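Local coordinates for Non-structural protein (Porcine reproductive and respiratory syndrome virus, PDB 3IFU), which acts in this leader portion, Nsp1alpha, as a zinc-binding papain-like cysteine protease and probably suppresses host interferon-beta production, at residues A102-R107 against K117-Y122; C126-I131 against D172-E177; A85-G90 against V138-N143. All coordinates share one frame; numbering follows the deposited sequence.

The three contacts lie in the papain-like protease part of Nsp1alpha, their centres 12 to 15 Å apart. Contact 3 joins the end of helix 81-87 to strand 140-142, and both segments of contact 1, which pairs helix 94-108 with the end of helix 113-118, fall between them in sequence. Contact 2 follows contact 1 along the chain and alternates with contact 3, laying the C-terminal loop 172-177 against strand 127-130 of the four-stranded antiparallel sheet that also holds strand 140-142. Trp128 and Val140, and Cys126 and Met87, touch between contacts 2 and 3. Each contact has a side chain about 9 to 12 Å from the zinc ion bound by Cys70, Cys76, His146 and Met180.

Contact 1: A102-R107 against K117-Y122; sequences AAEIYR and KTLQVY
Glu104 on helix 94-108 meets Leu119 and Thr118, where helix 113-118 ends and the chain turns away. Its side chain can be followed outward atom by atom. Glu104 CB lies 3.9 Å from Leu119 CD2, and CG comes a little closer to the same methyl, so the aliphatic half of the glutamate slides past the leucine, the two side chains running in opposite directions. The chain then bends at chi2 (-62°), which swings the carboxylate away from the leucine and over to Thr118. There Glu104 CD is 3.8 Å from Thr118 CG2, and both OE1 and OE2 stand at much the same distance from that methyl; the two side chains cross at about a right angle. Glutamate suits such a border position: its methylene groups pack on a buried leucine while its charge stays near the surface. Arg107, one turn further along the helix, brings NH2 to 3.3 Å from Glu104 OE2, but the oxygen lies well out of the guanidinium plane, so the pairing is one of charge alone.

Thr118 turns CG2, anti to its backbone N, to the glutamate, while OG1 is hydrogen-bonded to Thr114 O. Deeper in, Leu119 sends its other methyl toward Ile105, CD1 standing 4.4 Å from Ile105 CG1; Ile105 is buried and also packs on Ile81, Trp77 and Val115, so an apolar residue suits it. The backbone closes the helix beyond the leucine: Gln120 takes positive phi (46°) with two bonds back into the last turn, one of them Gln120 N to Lys117 O (2.9 Å). This is a Schellman motif ending helix 113-118, and it forms part of the helical packing of the papain-like protease domain.

Contact 2: C126-I131 against D172-E177; sequences CRWYPI and DFCPFE
Trp128 projects from strand 127-130, and Pro175 brings the CD-CG side of its ring over one face of the indole, CD above the centre. Pro175 CD sits 3.5 Å from the centroid of the five-membered ring of Trp128 and only 16° off its normal, a clear CH-pi contact, while Pro175 CG lies 3.6 Å from Trp128 CE3. Proline suits the place: its CD hydrogens, next to the ring nitrogen, are slightly positive. The indole reaches the loop because Trp128 CG stands anti to the carbonyl carbon, beside the backbone N (chi1 -76°).

The neighbouring side chains frame this pair. Phe173 presents its ring edge, CD2 coming within 4.2 Å of Trp128 CB. Phe173 O lies 3.5 Å from Trp128 CD1. Phe176 takes the less common first torsion (53°), with CG between the backbone N and the carbonyl carbon. This brings Phe176 CE2 to 3.9 Å from Trp128 CH2, the two ring planes perpendicular but meeting obliquely. Cys174 SG lies 3.7 Å above the plane of the Phe176 ring, toward its rim, and approaches the indole obliquely too.

Trp128 also packs on Leu159 and Ala142, so the indole is held between sheet and tail. The result is an aromatic cluster that joins strand 127-130 to the C-terminal loop, with the Phe176 side chain about 9 Å from the zinc ion.

Contact 3: A85-G90 against V138-N143; sequences ARMTSG and VGVYAN
The guanidinium of Arg86, beside the Met87 that packs on Val138, has the carbonyl carbons of Ser89 and Gly90 at its edge, in its plane. Both bonds involved are weak, Arg86 NH2 to Gly90 O at 3.1 Å and Arg86 NH1 to Ser89 O at 3.5 Å. The guanidinium thus leads away from 138-143, toward the residues after its own helix. Ser89 OG adds a bond to Ala85 O of 2.8 Å.

Met87 carries the contact itself. Extended through chi2 and bent at chi3 (-81°), it places successive atoms against successive residues. Met87 CG meets Val138 CG2 at 3.9 Å, Met87 SD lies 3.8 Å from Val138 O, and Met87 CE reaches Val140 CG2 at 4.1 Å. The same methyl also lies against Gly139 CA. A long, unbranched methionine can run past three consecutive residues, and the two valines offer methyls to it.

Around this contact, Val140 rests on Pro83 and Ile84 of helix 81-87 and bonds through its backbone to Leu159 of strand 157-160. Met87 also touches Cys126. The helix-to-sheet junction contributes to the interface with the second subunit, Val138 packing on Val138 of that subunit and Arg86 on its Asn161.

Contact 1: A102-R107 against K117-Y122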
loop_
_atom_site.group_PDB
_atom_site.type_symbol
_atom_site.label_atom_id
_atom_site.label_comp_id
_atom_site.label_asym_id
_atom_site.label_seq_id
_atom_site.Cartn_x
_atom_site.Cartn_y
_atom_site.Cartn_z
ATOM N N ALA A 102 3.662 -7.748 -15.441
ATOM C CA ALA A 102 5.122 -7.776 -15.507
ATOM C C ALA A 102 5.567 -8.081 -16.939
ATOM O O ALA A 102 6.382 -7.360 -17.511
ATOM C CB ALA A 102 5.669 -8.827 -14.549
ATOM N N ALA A 103 5.006 -9.144 -17.512
ATOM C CA ALA A 103 5.336 -9.564 -18.875
ATOM C C ALA A 103 5.157 -8.432 -19.880
ATOM O O ALA A 103 6.013 -8.221 -20.735
ATOM C CB ALA A 103 4.471 -10.778 -19.284
ATOM N N GLU A 104 4.039 -7.716 -19.784
ATOM C CA GLU A 104 3.775 -6.604 -20.690
ATOM C C GLU A 104 4.849 -5.527 -20.567
ATOM O O GLU A 104 5.482 -5.154 -21.548
ATOM C CB GLU A 104 2.415 -5.968 -20.393
ATOM C CG GLU A 104 1.234 -6.633 -21.052
ATOM C CD GLU A 104 1.305 -6.595 -22.573
ATOM O OE1 GLU A 104 1.914 -5.653 -23.132
ATOM O OE2 GLU A 104 0.734 -7.506 -23.210
ATOM N N ILE A 105 5.046 -5.040 -19.347
ATOM C CA ILE A 105 6.016 -3.988 -19.074
ATOM C C ILE A 105 7.447 -4.411 -19.424
ATOM O O ILE A 105 8.163 -3.671 -20.106
ATOM C CB ILE A 105 5.892 -3.526 -17.589
ATOM C CG1 ILE A 105 4.531 -2.836 -17.387
ATOM C CG2 ILE A 105 7.017 -2.580 -17.228
ATOM C CD1 ILE A 105 4.255 -2.363 -15.987
ATOM N N TYR A 106 7.857 -5.596 -18.978
ATOM C CA TYR A 106 9.194 -6.098 -19.291
ATOM C C TYR A 106 9.413 -6.113 -20.803
ATOM O O TYR A 106 10.466 -5.698 -21.293
ATOM C CB TYR A 106 9.386 -7.519 -18.759
ATOM C CG TYR A 106 10.013 -7.587 -17.398
ATOM C CD1 TYR A 106 9.354 -7.078 -16.282
ATOM C CD2 TYR A 106 11.264 -8.171 -17.220
ATOM C CE1 TYR A 106 9.921 -7.149 -15.023
ATOM C CE2 TYR A 106 11.846 -8.247 -15.959
ATOM C CZ TYR A 106 11.171 -7.730 -14.866
ATOM O OH TYR A 106 11.752 -7.761 -13.624
ATOM N N ARG A 107 8.419 -6.609 -21.537
ATOM C CA ARG A 107 8.510 -6.676 -22.988
ATOM C C ARG A 107 8.737 -5.283 -23.579
ATOM O O ARG A 107 9.661 -5.069 -24.365
ATOM C CB ARG A 107 7.233 -7.289 -23.567
ATOM C CG ARG A 107 7.233 -7.348 -25.075
ATOM C CD ARG A 107 6.164 -8.267 -25.614
ATOM N NE ARG A 107 4.832 -7.681 -25.573
ATOM C CZ ARG A 107 3.743 -8.304 -26.017
ATOM N NH1 ARG A 107 3.846 -9.525 -26.525
ATOM N NH2 ARG A 107 2.559 -7.708 -25.967
ATOM N N LYS A 117 -2.765 1.319 -21.752
ATOM C CA LYS A 117 -4.012 1.028 -22.453
ATOM C C LYS A 117 -4.143 -0.481 -22.615
ATOM O O LYS A 117 -5.214 -1.036 -22.406
ATOM C CB LYS A 117 -4.036 1.701 -23.826
ATOM C CG LYS A 117 -4.173 3.210 -23.757
ATOM C CD LYS A 117 -3.972 3.863 -25.123
ATOM C CE LYS A 117 -4.129 5.389 -25.048
ATOM N NZ LYS A 117 -3.781 6.053 -26.342
ATOM N N THR A 118 -3.048 -1.139 -22.986
ATOM C CA THR A 118 -3.046 -2.593 -23.155
ATOM C C THR A 118 -3.433 -3.260 -21.826
ATOM O O THR A 118 -4.120 -4.288 -21.800
ATOM C CB THR A 118 -1.642 -3.107 -23.596
ATOM O OG1 THR A 118 -1.247 -2.453 -24.807
ATOM C CG2 THR A 118 -1.665 -4.606 -23.838
ATOM N N LEU A 119 -2.990 -2.650 -20.730
ATOM C CA LEU A 119 -3.267 -3.150 -19.389
ATOM C C LEU A 119 -4.614 -2.663 -18.858
ATOM O O LEU A 119 -4.989 -2.980 -17.728
ATOM C CB LEU A 119 -2.150 -2.730 -18.429
ATOM C CG LEU A 119 -0.786 -3.382 -18.646
ATOM C CD1 LEU A 119 0.171 -2.907 -17.578
ATOM C CD2 LEU A 119 -0.929 -4.897 -18.597
ATOM N N GLN A 120 -5.329 -1.889 -19.671
ATOM C CA GLN A 120 -6.646 -1.376 -19.297
ATOM C C GLN A 120 -6.669 -0.810 -17.894
ATOM O O GLN A 120 -7.590 -1.077 -17.119
ATOM C CB GLN A 120 -7.682 -2.486 -19.398
ATOM C CG GLN A 120 -7.980 -2.919 -20.802
ATOM C CD GLN A 120 -8.673 -4.255 -20.835
ATOM O OE1 GLN A 120 -9.248 -4.643 -21.853
ATOM N NE2 GLN A 120 -8.613 -4.980 -19.719
ATOM N N VAL A 121 -5.649 -0.029 -17.573
ATOM C CA VAL A 121 -5.540 0.581 -16.262
ATOM C C VAL A 121 -6.724 1.506 -15.980
ATOM O O VAL A 121 -7.299 1.482 -14.885
ATOM C CB VAL A 121 -4.208 1.346 -16.158
ATOM C CG1 VAL A 121 -4.280 2.423 -15.097
ATOM C CG2 VAL A 121 -3.103 0.365 -15.838
ATOM N N TYR A 122 -7.101 2.304 -16.973
ATOM C CA TYR A 122 -8.211 3.230 -16.809
ATOM C C TYR A 122 -9.583 2.536 -16.713
ATOM O O TYR A 122 -10.383 2.846 -15.823
ATOM C CB TYR A 122 -8.228 4.239 -17.961
ATOM C CG TYR A 122 -9.243 5.342 -17.773
ATOM C CD1 TYR A 122 -8.887 6.553 -17.185
ATOM C CD2 TYR A 122 -10.580 5.152 -18.136
ATOM C CE1 TYR A 122 -9.839 7.552 -16.957
ATOM C CE2 TYR A 122 -11.537 6.139 -17.912
ATOM C CZ TYR A 122 -11.164 7.334 -17.322
ATOM O OH TYR A 122 -12.121 8.297 -17.084
#

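Contact 2: C126-I131 against D172-E177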
loop_
_atom_site.group_PDB
_atom_site.type_symbol
_atom_site.label_atom_id
_atom_site.label_comp_id
_atom_site.label_asym_id
_atom_site.label_seq_id
_atom_site.Cartn_x
_atom_site.Cartn_y
_atom_site.Cartn_z
ATOM N N CYS A 126 -8.386 2.965 -12.450
ATOM C CA CYS A 126 -7.298 3.866 -12.083
ATOM C C CYS A 126 -7.460 5.223 -12.759
ATOM O O CYS A 126 -7.893 5.312 -13.905
ATOM C CB CYS A 126 -5.936 3.260 -12.453
ATOM S SG CYS A 126 -5.487 1.751 -11.562
ATOM N N ARG A 127 -7.103 6.277 -12.035
ATOM C CA ARG A 127 -7.199 7.636 -12.541
ATOM C C ARG A 127 -5.958 8.381 -12.098
ATOM O O ARG A 127 -5.414 8.084 -11.038
ATOM C CB ARG A 127 -8.432 8.326 -11.955
ATOM C CG ARG A 127 -9.764 7.650 -12.290
ATOM C CD ARG A 127 -10.253 8.001 -13.702
ATOM N NE ARG A 127 -11.477 7.281 -14.064
ATOM C CZ ARG A 127 -11.535 5.988 -14.390
ATOM N NH1 ARG A 127 -10.438 5.245 -14.414
ATOM N NH2 ARG A 127 -12.702 5.431 -14.683
ATOM N N TRP A 128 -5.496 9.328 -12.913
ATOM C CA TRP A 128 -4.335 10.137 -12.553
ATOM C C TRP A 128 -4.853 11.350 -11.793
ATOM O O TRP A 128 -5.979 11.786 -12.009
ATOM C CB TRP A 128 -3.570 10.617 -13.790
ATOM C CG TRP A 128 -2.733 9.564 -14.440
ATOM C CD1 TRP A 128 -3.019 8.880 -15.588
ATOM C CD2 TRP A 128 -1.477 9.050 -13.967
ATOM N NE1 TRP A 128 -2.021 7.970 -15.859
ATOM C CE2 TRP A 128 -1.062 8.052 -14.880
ATOM C CE3 TRP A 128 -0.663 9.334 -12.860
ATOM C CZ2 TRP A 128 0.133 7.334 -14.720
ATOM C CZ3 TRP A 128 0.528 8.619 -12.700
ATOM C CH2 TRP A 128 0.911 7.632 -13.626
ATOM N N TYR A 129 -4.040 11.888 -10.895
ATOM C CA TYR A 129 -4.442 13.053 -10.124
ATOM C C TYR A 129 -3.239 13.947 -9.927
ATOM O O TYR A 129 -2.115 13.460 -9.751
ATOM C CB TYR A 129 -4.966 12.648 -8.747
ATOM C CG TYR A 129 -6.249 11.852 -8.750
ATOM C CD1 TYR A 129 -7.484 12.486 -8.646
ATOM C CD2 TYR A 129 -6.227 10.462 -8.849
ATOM C CE1 TYR A 129 -8.668 11.756 -8.637
ATOM C CE2 TYR A 129 -7.401 9.722 -8.846
ATOM C CZ TYR A 129 -8.620 10.370 -8.740
ATOM O OH TYR A 129 -9.786 9.635 -8.738
ATOM N N PRO A 130 -3.446 15.272 -9.986
ATOM C CA PRO A 130 -2.338 16.213 -9.790
ATOM C C PRO A 130 -2.025 16.137 -8.305
ATOM O O PRO A 130 -2.916 16.314 -7.484
ATOM C CB PRO A 130 -2.954 17.558 -10.164
ATOM C CG PRO A 130 -4.023 17.179 -11.153
ATOM C CD PRO A 130 -4.634 15.961 -10.516
ATOM N N ILE A 131 -0.779 15.853 -7.952
ATOM C CA ILE A 131 -0.434 15.753 -6.541
ATOM C C ILE A 131 -0.652 17.101 -5.857
ATOM O O ILE A 131 -0.124 18.119 -6.296
ATOM C CB ILE A 131 1.031 15.307 -6.343
ATOM C CG1 ILE A 131 1.246 13.921 -6.950
ATOM C CG2 ILE A 131 1.362 15.285 -4.864
ATOM C CD1 ILE A 131 2.709 13.521 -7.071
ATOM N N ASP A 172 -7.550 10.377 -21.578
ATOM C CA ASP A 172 -6.525 10.524 -22.606
ATOM C C ASP A 172 -5.219 11.034 -21.990
ATOM O O ASP A 172 -4.168 11.002 -22.631
ATOM C CB ASP A 172 -6.986 11.480 -23.726
ATOM C CG ASP A 172 -8.189 12.327 -23.328
ATOM O OD1 ASP A 172 -9.301 11.766 -23.191
ATOM O OD2 ASP A 172 -8.027 13.557 -23.153
ATOM N N PHE A 173 -5.288 11.476 -20.736
ATOM C CA PHE A 173 -4.121 12.005 -20.048
ATOM C C PHE A 173 -3.180 10.974 -19.438
ATOM O O PHE A 173 -3.610 9.959 -18.879
ATOM C CB PHE A 173 -4.538 12.971 -18.935
ATOM C CG PHE A 173 -3.376 13.623 -18.250
ATOM C CD1 PHE A 173 -2.803 14.773 -18.777
ATOM C CD2 PHE A 173 -2.802 13.047 -17.118
ATOM C CE1 PHE A 173 -1.674 15.340 -18.195
ATOM C CE2 PHE A 173 -1.666 13.610 -16.525
ATOM C CZ PHE A 173 -1.103 14.758 -17.070
ATOM N N CYS A 174 -1.889 11.277 -19.540
ATOM C CA CYS A 174 -0.817 10.456 -18.993
ATOM C C CYS A 174 0.351 11.410 -18.760
ATOM O O CYS A 174 0.815 12.059 -19.690
ATOM C CB CYS A 174 -0.403 9.356 -19.977
ATOM S SG CYS A 174 0.840 8.196 -19.321
ATOM N N PRO A 175 0.839 11.509 -17.516
ATOM C CA PRO A 175 1.956 12.400 -17.177
ATOM C C PRO A 175 3.203 12.248 -18.042
ATOM O O PRO A 175 3.985 13.184 -18.186
ATOM C CB PRO A 175 2.238 12.050 -15.715
ATOM C CG PRO A 175 0.888 11.654 -15.205
ATOM C CD PRO A 175 0.373 10.781 -16.325
ATOM N N PHE A 176 3.380 11.072 -18.629
ATOM C CA PHE A 176 4.571 10.804 -19.427
ATOM C C PHE A 176 4.300 10.125 -20.767
ATOM O O PHE A 176 3.194 9.647 -21.035
ATOM C CB PHE A 176 5.516 9.925 -18.611
ATOM C CG PHE A 176 4.855 8.684 -18.075
ATOM C CD1 PHE A 176 4.660 7.575 -18.890
ATOM C CD2 PHE A 176 4.380 8.642 -16.768
ATOM C CE1 PHE A 176 4.003 6.445 -18.410
ATOM C CE2 PHE A 176 3.720 7.518 -16.282
ATOM C CZ PHE A 176 3.532 6.419 -17.102
ATOM N N GLU A 177 5.341 10.088 -21.595
ATOM C CA GLU A 177 5.292 9.457 -22.905
ATOM C C GLU A 177 6.168 8.221 -22.814
ATOM O O GLU A 177 5.900 7.193 -23.424
ATOM C CB GLU A 177 5.860 10.398 -23.963
ATOM C CG GLU A 177 4.990 11.594 -24.258
ATOM C CD GLU A 177 3.712 11.181 -24.939
ATOM O OE1 GLU A 177 2.815 10.645 -24.251
ATOM O OE2 GLU A 177 3.618 11.375 -26.170
#

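Contact 3: A85-G90 against V138-N143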
loop_
_atom_site.group_PDB
_atom_site.type_symbol
_atom_site.label_atom_id
_atom_site.label_comp_id
_atom_site.label_asym_id
_atom_site.label_seq_id
_atom_site.Cartn_x
_atom_site.Cartn_y
_atom_site.Cartn_z
ATOM N N ALA A 85 -0.708 -3.708 -10.847
ATOM C CA ALA A 85 -1.344 -5.005 -10.706
ATOM C C ALA A 85 -2.340 -5.026 -9.542
ATOM O O ALA A 85 -3.437 -5.565 -9.680
ATOM C CB ALA A 85 -0.293 -6.090 -10.518
ATOM N N ARG A 86 -1.978 -4.441 -8.402
ATOM C CA ARG A 86 -2.894 -4.454 -7.265
ATOM C C ARG A 86 -4.165 -3.656 -7.482
ATOM O O ARG A 86 -5.248 -4.103 -7.114
ATOM C CB ARG A 86 -2.244 -3.928 -5.989
ATOM C CG ARG A 86 -3.072 -4.286 -4.754
ATOM C CD ARG A 86 -2.705 -5.689 -4.290
ATOM N NE ARG A 86 -3.822 -6.574 -3.942
ATOM C CZ ARG A 86 -4.817 -6.901 -4.761
ATOM N NH1 ARG A 86 -4.867 -6.404 -5.989
ATOM N NH2 ARG A 86 -5.734 -7.775 -4.375
ATOM N N MET A 87 -4.030 -2.468 -8.060
ATOM C CA MET A 87 -5.175 -1.602 -8.311
ATOM C C MET A 87 -6.018 -2.106 -9.468
ATOM O O MET A 87 -7.146 -1.674 -9.662
ATOM C CB MET A 87 -4.699 -0.184 -8.621
ATOM C CG MET A 87 -3.679 0.356 -7.635
ATOM S SD MET A 87 -3.304 2.107 -7.854
ATOM C CE MET A 87 -2.131 2.063 -9.177
ATOM N N THR A 88 -5.469 -3.048 -10.220
ATOM C CA THR A 88 -6.139 -3.583 -11.396
ATOM C C THR A 88 -6.689 -5.017 -11.245
ATOM O O THR A 88 -7.173 -5.614 -12.206
ATOM C CB THR A 88 -5.169 -3.445 -12.620
ATOM O OG1 THR A 88 -5.205 -2.099 -13.112
ATOM C CG2 THR A 88 -5.542 -4.341 -13.721
ATOM N N SER A 89 -6.646 -5.559 -10.030
ATOM C CA SER A 89 -7.156 -6.909 -9.789
ATOM C C SER A 89 -7.890 -7.017 -8.457
ATOM O O SER A 89 -7.909 -6.076 -7.667
ATOM C CB SER A 89 -6.010 -7.920 -9.805
ATOM O OG SER A 89 -5.054 -7.617 -8.801
ATOM N N GLY A 90 -8.495 -8.178 -8.218
ATOM C CA GLY A 90 -9.207 -8.414 -6.974
ATOM C C GLY A 90 -8.442 -9.405 -6.116
ATOM O O GLY A 90 -7.262 -9.656 -6.365
ATOM N N VAL A 138 -1.466 2.218 -1.976
ATOM C CA VAL A 138 -0.645 1.972 -3.147
ATOM C C VAL A 138 -0.920 2.921 -4.309
ATOM O O VAL A 138 -2.045 3.390 -4.502
ATOM C CB VAL A 138 -0.844 0.534 -3.642
ATOM C CG1 VAL A 138 -0.401 -0.454 -2.575
ATOM C CG2 VAL A 138 -2.304 0.321 -3.989
ATOM N N GLY A 139 0.118 3.203 -5.087
ATOM C CA GLY A 139 -0.055 4.084 -6.220
ATOM C C GLY A 139 1.206 4.235 -7.037
ATOM O O GLY A 139 2.276 3.749 -6.676
ATOM N N VAL A 140 1.068 4.898 -8.170
ATOM C CA VAL A 140 2.206 5.141 -9.027
ATOM C C VAL A 140 2.359 6.647 -9.088
ATOM O O VAL A 140 1.465 7.350 -9.535
ATOM C CB VAL A 140 1.980 4.575 -10.449
ATOM C CG1 VAL A 140 3.219 4.804 -11.306
ATOM C CG2 VAL A 140 1.672 3.088 -10.370
ATOM N N TYR A 141 3.485 7.139 -8.588
ATOM C CA TYR A 141 3.767 8.564 -8.601
ATOM C C TYR A 141 4.579 8.802 -9.843
ATOM O O TYR A 141 5.364 7.946 -10.233
ATOM C CB TYR A 141 4.541 8.943 -7.346
ATOM C CG TYR A 141 3.679 8.808 -6.119
ATOM C CD1 TYR A 141 3.063 9.920 -5.555
ATOM C CD2 TYR A 141 3.403 7.549 -5.573
ATOM C CE1 TYR A 141 2.188 9.788 -4.481
ATOM C CE2 TYR A 141 2.529 7.408 -4.497
ATOM C CZ TYR A 141 1.922 8.531 -3.957
ATOM O OH TYR A 141 1.034 8.406 -2.915
ATOM N N ALA A 142 4.394 9.953 -10.479
ATOM C CA ALA A 142 5.121 10.205 -11.709
ATOM C C ALA A 142 5.206 11.653 -12.134
ATOM O O ALA A 142 4.575 12.533 -11.554
ATOM C CB ALA A 142 4.482 9.389 -12.835
ATOM N N ASN A 143 6.026 11.876 -13.154
ATOM C CA ASN A 143 6.193 13.176 -13.784
ATOM C C ASN A 143 6.349 12.834 -15.260
ATOM O O ASN A 143 5.907 11.765 -15.680
ATOM C CB ASN A 143 7.392 13.969 -13.212
ATOM C CG ASN A 143 8.734 13.270 -13.373
ATOM O OD1 ASN A 143 9.714 13.668 -12.742
ATOM N ND2 ASN A 143 8.794 12.249 -14.212
#